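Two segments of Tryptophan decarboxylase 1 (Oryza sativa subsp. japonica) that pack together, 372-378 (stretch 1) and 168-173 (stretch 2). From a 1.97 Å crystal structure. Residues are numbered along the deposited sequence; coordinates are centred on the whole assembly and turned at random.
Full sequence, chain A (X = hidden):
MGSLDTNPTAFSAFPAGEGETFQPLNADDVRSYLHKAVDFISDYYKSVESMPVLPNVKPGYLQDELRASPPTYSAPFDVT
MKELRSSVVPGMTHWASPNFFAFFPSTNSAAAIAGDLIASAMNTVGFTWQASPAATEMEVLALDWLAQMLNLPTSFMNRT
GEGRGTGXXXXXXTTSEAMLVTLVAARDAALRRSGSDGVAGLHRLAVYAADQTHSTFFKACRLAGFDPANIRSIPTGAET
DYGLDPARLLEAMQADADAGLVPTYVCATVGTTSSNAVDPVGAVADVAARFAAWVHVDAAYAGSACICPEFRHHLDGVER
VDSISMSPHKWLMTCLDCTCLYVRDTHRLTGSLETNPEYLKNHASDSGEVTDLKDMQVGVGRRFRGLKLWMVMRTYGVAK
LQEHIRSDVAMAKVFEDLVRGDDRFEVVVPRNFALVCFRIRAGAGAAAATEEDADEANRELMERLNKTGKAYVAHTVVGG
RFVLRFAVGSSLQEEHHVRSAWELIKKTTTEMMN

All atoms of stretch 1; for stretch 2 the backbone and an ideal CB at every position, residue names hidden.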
# COMPACT_ATOMS: atom_id res chain seq x y z
N ASP A 372 14.40 -10.59 -0.14
CA ASP A 372 13.62 -9.83 0.83
C ASP A 372 12.81 -8.80 0.07
O ASP A 372 13.37 -7.98 -0.67
CB ASP A 372 14.53 -9.17 1.86
CG ASP A 372 15.38 -10.18 2.62
OD1 ASP A 372 14.80 -11.16 3.13
OD2 ASP A 372 16.61 -10.01 2.68
N LEU A 373 11.48 -8.87 0.21
CA LEU A 373 10.63 -8.11 -0.70
C LEU A 373 10.57 -6.63 -0.37
O LEU A 373 10.11 -5.84 -1.20
CB LEU A 373 9.22 -8.72 -0.76
CG LEU A 373 9.27 -10.11 -1.42
CD1 LEU A 373 7.94 -10.86 -1.30
CD2 LEU A 373 9.70 -10.05 -2.87
N LYS A 374 11.10 -6.20 0.78
CA LYS A 374 11.36 -4.77 0.96
C LYS A 374 12.28 -4.22 -0.13
O LYS A 374 12.23 -3.02 -0.41
CB LYS A 374 11.97 -4.51 2.33
CG LYS A 374 13.36 -5.11 2.51
CD LYS A 374 13.95 -4.64 3.85
CE LYS A 374 15.38 -5.09 4.02
NZ LYS A 374 16.27 -4.28 3.13
N ASP A 375 13.10 -5.06 -0.75
CA ASP A 375 14.04 -4.62 -1.77
C ASP A 375 13.41 -4.58 -3.15
O ASP A 375 14.11 -4.30 -4.13
CB ASP A 375 15.28 -5.52 -1.77
CG ASP A 375 16.08 -5.46 -0.47
OD1 ASP A 375 16.00 -4.46 0.28
OD2 ASP A 375 16.80 -6.43 -0.19
N MET A 376 12.11 -4.85 -3.26
CA MET A 376 11.38 -4.80 -4.53
C MET A 376 10.22 -3.81 -4.50
O MET A 376 9.36 -3.85 -5.38
CB MET A 376 10.86 -6.20 -4.89
CG MET A 376 11.94 -7.23 -5.10
SD MET A 376 12.52 -7.16 -6.79
CE MET A 376 11.11 -7.83 -7.68
N GLN A 377 10.18 -2.92 -3.51
CA GLN A 377 9.05 -2.01 -3.32
C GLN A 377 9.57 -0.71 -2.72
O GLN A 377 10.75 -0.60 -2.38
CB GLN A 377 7.99 -2.63 -2.38
CG GLN A 377 8.51 -2.79 -0.96
CD GLN A 377 7.51 -3.45 0.00
OE1 GLN A 377 6.59 -4.15 -0.41
NE2 GLN A 377 7.69 -3.20 1.30
N VAL A 378 8.66 0.24 -2.53
CA VAL A 378 9.04 1.53 -1.94
C VAL A 378 9.29 1.40 -0.44
O VAL A 378 10.32 1.85 0.08
CB VAL A 378 7.97 2.59 -2.25
CG1 VAL A 378 8.15 3.84 -1.37
CG2 VAL A 378 8.02 2.94 -3.74
N UNK A 168 11.73 -12.36 -11.87
CA UNK A 168 10.97 -12.55 -10.65
C UNK A 168 9.89 -11.49 -10.56
O UNK A 168 9.70 -10.68 -11.47
CB UNK A 168 11.88 -12.50 -9.42
N UNK A 169 9.16 -11.52 -9.44
CA UNK A 169 8.00 -10.67 -9.30
C UNK A 169 7.82 -10.18 -7.89
O UNK A 169 8.53 -10.59 -6.97
CB UNK A 169 6.74 -11.41 -9.75
N UNK A 170 6.85 -9.28 -7.73
CA UNK A 170 6.47 -8.77 -6.42
C UNK A 170 5.01 -8.35 -6.49
O UNK A 170 4.55 -7.82 -7.50
CB UNK A 170 7.36 -7.61 -5.99
N UNK A 171 4.28 -8.59 -5.40
CA UNK A 171 2.93 -8.06 -5.27
C UNK A 171 3.02 -6.69 -4.62
O UNK A 171 3.57 -6.55 -3.52
CB UNK A 171 2.04 -9.00 -4.46
N UNK A 172 2.50 -5.68 -5.30
CA UNK A 172 2.43 -4.31 -4.81
C UNK A 172 0.97 -3.92 -4.63
O UNK A 172 0.06 -4.64 -5.03
CB UNK A 172 3.14 -3.35 -5.77
N UNK A 173 0.76 -2.74 -4.03
CA UNK A 173 -0.60 -2.26 -3.86
C UNK A 173 -1.22 -1.75 -5.15
O UNK A 173 -2.41 -1.97 -5.40
CB UNK A 173 -0.63 -1.15 -2.81

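Residues 373-375 form a short 3-10 segment, held by backbone hydrogen bonds from Asp375 N to Asp372 O (2.9 Å) and from Met376 N to Leu373 O (3.0 Å). The CA-to-CB bonds of Leu373, Met376 and Gln377 point toward the strand 168-172; that of Lys374 points away, and Lys374 forms a salt bridge with its neighbour, Lys374 NZ to Asp375 OD1 at 2.9 Å. The strand therefore meets a mainly apolar surface with no charge within reach, and apolar side chains would mostly suit it, although Met376 O is an acceptor that a small donor could use.

Position 168 has an extended backbone (phi/psi 175/-177), and its CA-to-CB direction points toward stretch 1. The ideal CB of position 168 lies 5.0 Å from Met376 CE, so a small residue would fit beside the methionine methyl, and a larger one would have to steer around it. Phi this close to 180° is most easily adopted without a side chain. The deposited residue is Gly168, which, with no side chain, makes no close contact with stretch 1.

At position 169 the CA-to-CB direction points away, and no atom of stretch 1 comes within 5.5 Å of the ideal CB. With phi/psi of -145/172, ordinary for a strand, stretch 1 places little restriction on the choice here; what it meets is the backbone. The residue is Gly169, whose carbonyl contributes the contact: Gly169 O lies 3.8 Å from Met376 CE and 4.3 Å from Leu373 CD2, van der Waals approaches of carbon to oxygen.

Position 170 faces stretch 1 directly. The ideal CB of position 170 is 3.9 Å from Met376 CB and 4.6 Å from Leu373 CD2, so little depth remains straight ahead, and a compact apolar side chain such as alanine, valine or perhaps isoleucine would suit. Threonine, or perhaps serine, is also plausible, since a hydroxyl might be able to reach Met376 O. Beta-branching agrees with the extended phi/psi of -152/143, but the visible atoms do not single out one residue. The residue is Val170, with chi1 at 60° (p). Val170 CB packs against Met376 CB at 3.9 Å, Val170 CG2 reaches Leu373 CD2 at 4.3 Å, and Val170 CG1 lies 3.7 Å from Met376 O. That carbonyl is buried by the contact without a hydrogen-bonding partner in the model, and the methyl offers it none.

Position 171 points away, as strand alternation predicts, and stretch 1 says little about its identity. Phi/psi of -90/123 would accept many residues, beta-branched ones included. It is Ile171, whose side chain makes no contact with stretch 1.

At position 172 the CA-to-CB bond runs sideways, and nothing of stretch 1 lies within 5.5 Å of the ideal CB. A short side chain would fall short; a longer apolar one, leucine or methionine for example, could turn its end to the aliphatic part of Gln377. Leu172 does so with chi1 -55° (m) and chi2 170° (t), setting Leu172 CD2 3.7 Å from Gln377 CB and 3.9 Å from Met376 O.

Position 173 has left the strand and is out of reach. Its phi/psi of -74/-38 do not demand glycine, and a CB would have room; the residue is nevertheless Gly173.

Stretch 2 168-173: GGVILG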
# COMPACT_ATOMS: atom_id res chain seq x y z
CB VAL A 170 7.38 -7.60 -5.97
CG1 VAL A 170 7.30 -6.42 -6.96
CG2 VAL A 170 7.01 -7.14 -4.54
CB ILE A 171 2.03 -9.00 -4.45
CG1 ILE A 171 1.91 -10.36 -5.15
CG2 ILE A 171 0.67 -8.36 -4.23
CD1 ILE A 171 1.19 -11.43 -4.25
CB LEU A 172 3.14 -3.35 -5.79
CG LEU A 172 4.60 -3.71 -6.11
CD1 LEU A 172 5.17 -2.88 -7.26
CD2 LEU A 172 5.46 -3.56 -4.86
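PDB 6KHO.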